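Local coordinates for transcriptional activator of comK gene (Bacillus halodurans, PDB 2HQB), which probably acts as a lipoprotein activator of the competence gene comK, built like the substrate-binding proteins of ABC transporters, at residues N65-S79 against V88-I102. Sequence-based numbering, arbitrary orientation.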
loop_
_atom_site.group_PDB
_atom_site.type_symbol
_atom_site.label_atom_id
_atom_site.label_comp_id
_atom_site.label_asym_id
_atom_site.label_seq_id
_atom_site.Cartn_x
_atom_site.Cartn_y
_atom_site.Cartn_z
ATOM N N ASN A 65 -11.141 -21.477 -8.939
ATOM C CA ASN A 65 -12.085 -20.759 -9.763
ATOM C C ASN A 65 -11.884 -19.260 -9.557
ATOM O O ASN A 65 -12.443 -18.478 -10.304
ATOM C CB ASN A 65 -13.532 -21.205 -9.447
ATOM C CG ASN A 65 -14.041 -20.682 -8.103
ATOM O OD1 ASN A 65 -13.410 -20.855 -7.064
ATOM N ND2 ASN A 65 -15.190 -20.043 -8.129
ATOM N N LEU A 66 -11.110 -18.870 -8.537
ATOM C CA LEU A 66 -10.790 -17.453 -8.278
ATOM C C LEU A 66 -9.251 -17.300 -8.244
ATOM O O LEU A 66 -8.579 -17.864 -7.376
ATOM C CB LEU A 66 -11.370 -16.976 -6.953
ATOM C CG LEU A 66 -11.176 -15.477 -6.685
ATOM C CD1 LEU A 66 -11.915 -14.654 -7.735
ATOM C CD2 LEU A 66 -11.703 -15.131 -5.305
ATOM N N ILE A 67 -8.700 -16.544 -9.186
ATOM C CA ILE A 67 -7.253 -16.364 -9.272
ATOM C C ILE A 67 -6.747 -14.928 -9.068
ATOM O O ILE A 67 -7.151 -14.014 -9.787
ATOM C CB ILE A 67 -6.761 -16.857 -10.639
ATOM C CG1 ILE A 67 -6.730 -18.376 -10.641
ATOM C CG2 ILE A 67 -5.388 -16.288 -10.965
ATOM C CD1 ILE A 67 -6.342 -18.945 -11.983
ATOM N N PHE A 68 -5.864 -14.732 -8.087
ATOM C CA PHE A 68 -5.280 -13.402 -7.837
ATOM C C PHE A 68 -3.886 -13.285 -8.453
ATOM O O PHE A 68 -3.164 -14.275 -8.607
ATOM C CB PHE A 68 -5.150 -13.107 -6.358
ATOM C CG PHE A 68 -6.441 -12.798 -5.681
ATOM C CD1 PHE A 68 -7.168 -13.796 -5.056
ATOM C CD2 PHE A 68 -6.886 -11.483 -5.585
ATOM C CE1 PHE A 68 -8.295 -13.501 -4.343
ATOM C CE2 PHE A 68 -8.032 -11.167 -4.870
ATOM C CZ PHE A 68 -8.733 -12.181 -4.244
ATOM N N GLY A 69 -3.534 -12.060 -8.820
ATOM C CA GLY A 69 -2.235 -11.766 -9.426
ATOM C C GLY A 69 -1.698 -10.575 -8.659
ATOM O O GLY A 69 -2.246 -9.473 -8.730
ATOM N N HIS A 70 -0.629 -10.781 -7.910
ATOM C CA HIS A 70 -0.143 -9.693 -7.113
ATOM C C HIS A 70 0.822 -8.818 -7.867
ATOM O O HIS A 70 2.027 -9.084 -7.934
ATOM C CB HIS A 70 0.492 -10.215 -5.852
ATOM C CG HIS A 70 0.475 -9.218 -4.757
ATOM N ND1 HIS A 70 -0.677 -8.548 -4.388
ATOM C CD2 HIS A 70 1.455 -8.775 -3.940
ATOM C CE1 HIS A 70 -0.405 -7.738 -3.381
ATOM N NE2 HIS A 70 0.880 -7.854 -3.089
ATOM N N GLY A 71 0.290 -7.757 -8.435
ATOM C CA GLY A 71 1.149 -6.912 -9.186
ATOM C C GLY A 71 0.507 -6.420 -10.444
ATOM O O GLY A 71 -0.410 -7.025 -10.959
ATOM N N HIS A 72 1.018 -5.311 -10.939
ATOM C CA HIS A 72 0.491 -4.671 -12.122
ATOM C C HIS A 72 0.538 -5.468 -13.434
ATOM O O HIS A 72 -0.281 -5.244 -14.339
ATOM C CB HIS A 72 1.239 -3.357 -12.288
ATOM C CG HIS A 72 1.239 -2.831 -13.682
ATOM N ND1 HIS A 72 0.269 -1.965 -14.156
ATOM C CD2 HIS A 72 2.067 -3.081 -14.726
ATOM C CE1 HIS A 72 0.499 -1.706 -15.431
ATOM N NE2 HIS A 72 1.583 -2.372 -15.803
ATOM N N ALA A 73 1.480 -6.396 -13.539
ATOM C CA ALA A 73 1.632 -7.138 -14.778
ATOM C C ALA A 73 0.710 -8.317 -14.970
ATOM O O ALA A 73 0.589 -8.855 -16.068
ATOM C CB ALA A 73 3.014 -7.590 -14.881
ATOM N N PHE A 74 0.109 -8.732 -13.870
ATOM C CA PHE A 74 -0.815 -9.838 -13.867
ATOM C C PHE A 74 -2.115 -9.447 -14.561
ATOM O O PHE A 74 -2.848 -10.307 -15.073
ATOM C CB PHE A 74 -1.038 -10.289 -12.417
ATOM C CG PHE A 74 0.153 -10.987 -11.848
ATOM C CD1 PHE A 74 0.990 -10.351 -10.946
ATOM C CD2 PHE A 74 0.516 -12.253 -12.327
ATOM C CE1 PHE A 74 2.177 -10.965 -10.536
ATOM C CE2 PHE A 74 1.704 -12.876 -11.927
ATOM C CZ PHE A 74 2.534 -12.242 -11.039
ATOM N N ALA A 75 -2.377 -8.145 -14.613
ATOM C CA ALA A 75 -3.580 -7.670 -15.240
ATOM C C ALA A 75 -3.442 -7.944 -16.727
ATOM O O ALA A 75 -4.343 -8.482 -17.363
ATOM C CB ALA A 75 -3.758 -6.217 -14.957
ATOM N N GLU A 76 -2.299 -7.612 -17.287
ATOM C CA GLU A 76 -2.085 -7.878 -18.708
ATOM C C GLU A 76 -2.081 -9.392 -18.964
ATOM O O GLU A 76 -2.616 -9.855 -19.972
ATOM C CB GLU A 76 -0.752 -7.274 -19.171
ATOM C CG GLU A 76 -0.289 -7.753 -20.539
ATOM C CD GLU A 76 -1.339 -7.511 -21.612
ATOM O OE1 GLU A 76 -2.237 -6.657 -21.392
ATOM O OE2 GLU A 76 -1.256 -8.165 -22.679
ATOM N N TYR A 77 -1.455 -10.142 -18.055
ATOM C CA TYR A 77 -1.382 -11.597 -18.152
ATOM C C TYR A 77 -2.800 -12.186 -18.178
ATOM O O TYR A 77 -3.098 -13.069 -18.978
ATOM C CB TYR A 77 -0.677 -12.189 -16.938
ATOM C CG TYR A 77 0.794 -11.889 -16.758
ATOM C CD1 TYR A 77 1.385 -12.041 -15.511
ATOM C CD2 TYR A 77 1.604 -11.506 -17.817
ATOM C CE1 TYR A 77 2.726 -11.829 -15.323
ATOM C CE2 TYR A 77 2.974 -11.287 -17.624
ATOM C CZ TYR A 77 3.517 -11.453 -16.376
ATOM O OH TYR A 77 4.854 -11.271 -16.152
ATOM N N PHE A 78 -3.657 -11.701 -17.283
ATOM C CA PHE A 78 -5.025 -12.183 -17.187
ATOM C C PHE A 78 -5.863 -11.738 -18.369
ATOM O O PHE A 78 -6.819 -12.414 -18.760
ATOM C CB PHE A 78 -5.692 -11.666 -15.909
ATOM C CG PHE A 78 -5.121 -12.224 -14.655
ATOM C CD1 PHE A 78 -5.344 -11.600 -13.451
ATOM C CD2 PHE A 78 -4.362 -13.372 -14.674
ATOM C CE1 PHE A 78 -4.820 -12.109 -12.273
ATOM C CE2 PHE A 78 -3.833 -13.890 -13.514
ATOM C CZ PHE A 78 -4.061 -13.259 -12.310
ATOM N N SER A 79 -5.515 -10.595 -18.938
ATOM C CA SER A 79 -6.300 -10.087 -20.044
ATOM C C SER A 79 -6.156 -10.894 -21.315
ATOM O O SER A 79 -7.083 -10.976 -22.125
ATOM C CB SER A 79 -5.932 -8.639 -20.317
ATOM O OG SER A 79 -6.361 -7.832 -19.239
ATOM N N VAL A 88 -14.001 -18.939 -14.608
ATOM C CA VAL A 88 -12.964 -18.506 -13.661
ATOM C C VAL A 88 -12.843 -16.993 -13.625
ATOM O O VAL A 88 -12.802 -16.352 -14.671
ATOM C CB VAL A 88 -11.626 -19.073 -14.112
ATOM C CG1 VAL A 88 -10.509 -18.720 -13.134
ATOM C CG2 VAL A 88 -11.780 -20.551 -14.300
ATOM N N HIS A 89 -12.784 -16.423 -12.429
ATOM C CA HIS A 89 -12.662 -14.979 -12.272
ATOM C C HIS A 89 -11.212 -14.575 -11.969
ATOM O O HIS A 89 -10.511 -15.244 -11.199
ATOM C CB HIS A 89 -13.550 -14.494 -11.148
ATOM C CG HIS A 89 -13.772 -13.017 -11.163
ATOM N ND1 HIS A 89 -14.630 -12.407 -12.050
ATOM C CD2 HIS A 89 -13.246 -12.029 -10.406
ATOM C CE1 HIS A 89 -14.628 -11.106 -11.837
ATOM N NE2 HIS A 89 -13.796 -10.850 -10.844
ATOM N N PHE A 90 -10.777 -13.463 -12.550
ATOM C CA PHE A 90 -9.411 -13.035 -12.367
ATOM C C PHE A 90 -9.270 -11.669 -11.693
ATOM O O PHE A 90 -9.789 -10.679 -12.189
ATOM C CB PHE A 90 -8.701 -13.014 -13.723
ATOM C CG PHE A 90 -8.682 -14.350 -14.443
ATOM C CD1 PHE A 90 -9.806 -14.824 -15.112
ATOM C CD2 PHE A 90 -7.511 -15.129 -14.475
ATOM C CE1 PHE A 90 -9.766 -16.048 -15.803
ATOM C CE2 PHE A 90 -7.458 -16.368 -15.172
ATOM C CZ PHE A 90 -8.592 -16.818 -15.832
ATOM N N VAL A 91 -8.577 -11.611 -10.561
ATOM C CA VAL A 91 -8.356 -10.340 -9.889
ATOM C C VAL A 91 -6.869 -10.006 -10.004
ATOM O O VAL A 91 -6.011 -10.872 -9.852
ATOM C CB VAL A 91 -8.711 -10.396 -8.399
ATOM C CG1 VAL A 91 -8.901 -8.979 -7.851
ATOM C CG2 VAL A 91 -9.965 -11.191 -8.197
ATOM N N SER A 92 -6.557 -8.755 -10.310
ATOM C CA SER A 92 -5.167 -8.354 -10.414
ATOM C C SER A 92 -4.984 -7.244 -9.411
ATOM O O SER A 92 -5.927 -6.525 -9.067
ATOM C CB SER A 92 -4.837 -7.806 -11.813
ATOM O OG SER A 92 -4.875 -6.370 -11.874
ATOM N N PHE A 93 -3.772 -7.113 -8.906
ATOM C CA PHE A 93 -3.523 -6.011 -8.015
ATOM C C PHE A 93 -2.849 -4.941 -8.870
ATOM O O PHE A 93 -1.739 -5.143 -9.330
ATOM C CB PHE A 93 -2.622 -6.436 -6.887
ATOM C CG PHE A 93 -3.225 -6.218 -5.550
ATOM C CD1 PHE A 93 -4.128 -7.149 -5.018
ATOM C CD2 PHE A 93 -2.948 -5.043 -4.832
ATOM C CE1 PHE A 93 -4.762 -6.919 -3.775
ATOM C CE2 PHE A 93 -3.572 -4.783 -3.582
ATOM C CZ PHE A 93 -4.483 -5.724 -3.049
ATOM N N ASN A 94 -3.565 -3.856 -9.156
ATOM C CA ASN A 94 -3.032 -2.714 -9.920
ATOM C C ASN A 94 -3.075 -2.566 -11.418
ATOM O O ASN A 94 -2.676 -1.520 -11.925
ATOM C CB ASN A 94 -1.583 -2.405 -9.553
ATOM C CG ASN A 94 -1.431 -1.967 -8.153
ATOM O OD1 ASN A 94 -2.369 -1.460 -7.540
ATOM N ND2 ASN A 94 -0.234 -2.151 -7.611
ATOM N N GLY A 95 -3.497 -3.542 -12.179
ATOM C CA GLY A 95 -3.482 -3.233 -13.605
ATOM C C GLY A 95 -4.750 -2.520 -14.051
ATOM O O GLY A 95 -5.565 -2.091 -13.233
ATOM N N GLU A 96 -4.920 -2.392 -15.355
ATOM C CA GLU A 96 -6.116 -1.776 -15.914
ATOM C C GLU A 96 -6.802 -2.967 -16.589
ATOM O O GLU A 96 -6.184 -3.668 -17.391
ATOM C CB GLU A 96 -5.733 -0.679 -16.936
ATOM C CG GLU A 96 -4.658 -1.127 -17.977
ATOM C CD GLU A 96 -4.295 -0.067 -19.047
ATOM O OE1 GLU A 96 -5.191 0.332 -19.832
ATOM O OE2 GLU A 96 -3.110 0.356 -19.110
ATOM N N VAL A 97 -8.069 -3.214 -16.284
ATOM C CA VAL A 97 -8.732 -4.375 -16.878
ATOM C C VAL A 97 -10.168 -4.104 -17.391
ATOM O O VAL A 97 -10.871 -3.245 -16.850
ATOM C CB VAL A 97 -8.658 -5.532 -15.825
ATOM C CG1 VAL A 97 -10.026 -5.877 -15.247
ATOM C CG2 VAL A 97 -7.969 -6.702 -16.435
ATOM N N LYS A 98 -10.581 -4.784 -18.462
ATOM C CA LYS A 98 -11.942 -4.603 -19.004
ATOM C C LYS A 98 -12.536 -5.982 -19.295
ATOM O O LYS A 98 -11.943 -6.805 -20.003
ATOM C CB LYS A 98 -11.944 -3.767 -20.303
ATOM C CG LYS A 98 -12.053 -4.640 -21.568
ATOM C CD LYS A 98 -11.661 -3.957 -22.877
ATOM C CE LYS A 98 -11.530 -4.990 -24.001
ATOM N NZ LYS A 98 -10.631 -4.530 -25.092
ATOM N N GLY A 99 -13.705 -6.258 -18.753
ATOM C CA GLY A 99 -14.269 -7.556 -19.020
ATOM C C GLY A 99 -15.203 -7.962 -17.922
ATOM O O GLY A 99 -15.481 -7.195 -16.992
ATOM N N GLU A 100 -15.697 -9.184 -18.014
ATOM C CA GLU A 100 -16.621 -9.600 -17.012
ATOM C C GLU A 100 -16.044 -10.463 -15.931
ATOM O O GLU A 100 -16.345 -10.229 -14.777
ATOM C CB GLU A 100 -17.821 -10.270 -17.651
ATOM C CG GLU A 100 -18.975 -9.310 -17.883
ATOM C CD GLU A 100 -20.249 -9.805 -17.215
ATOM O OE1 GLU A 100 -20.705 -10.923 -17.573
ATOM O OE2 GLU A 100 -20.789 -9.088 -16.330
ATOM N N ASN A 101 -15.218 -11.450 -16.245
ATOM C CA ASN A 101 -14.671 -12.278 -15.165
ATOM C C ASN A 101 -13.250 -11.817 -14.778
ATOM O O ASN A 101 -12.403 -12.624 -14.396
ATOM C CB ASN A 101 -14.623 -13.710 -15.628
ATOM C CG ASN A 101 -13.757 -13.857 -16.802
ATOM O OD1 ASN A 101 -13.475 -12.865 -17.458
ATOM N ND2 ASN A 101 -13.317 -15.080 -17.099
ATOM N N ILE A 102 -13.012 -10.514 -14.877
ATOM C CA ILE A 102 -11.721 -9.933 -14.580
ATOM C C ILE A 102 -11.929 -8.629 -13.823
ATOM O O ILE A 102 -12.766 -7.822 -14.205
ATOM C CB ILE A 102 -10.941 -9.728 -15.907
ATOM C CG1 ILE A 102 -9.471 -9.501 -15.633
ATOM C CG2 ILE A 102 -11.506 -8.579 -16.693
ATOM C CD1 ILE A 102 -8.609 -9.841 -16.868
#
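Phe78 of helix 73-79 packs obliquely against Phe90 of strand 89-93, inside a beta-alpha-beta unit whose strands 66-69 and 89-93 are parallel neighbours in a six-stranded sheet, as in periplasmic-binding-protein folds. Hydrogen bonds alternate across the strand pair, the straightest from Ile67 N to His89 O (3.0 Å, 178°), that from Gly69 N to Val91 O weak. Along Phe78, CB meets Ile102 CD1 at 3.6 Å. With CG anti to the carbonyl carbon (chi1 -68°), the ring drops onto the sheet: CG and CD1 lie against Phe90 CB, CD2 is 3.6 Å from Phe90 CD2, which sits over one ring face, CE2 also nears Phe90 CD2, CE1 points edge-on at Val91 O, and CZ is 3.9 Å from Val91 O. The Phe78 and Phe90 ring planes are inclined at 52°. Cut back to an alanine, Phe78 would probably leave a gap between helix and sheet where its ring meets Phe90 and Val91 O. On the opposite sheet face, with Leu66 and His89, Val91 CG2 sits over the Phe68 ring. His70 turns its edge to the face of Phe93, while Ala75 CB rests 3.3 Å from Ser92 OG, which accepts from Gly95 N in an ST motif.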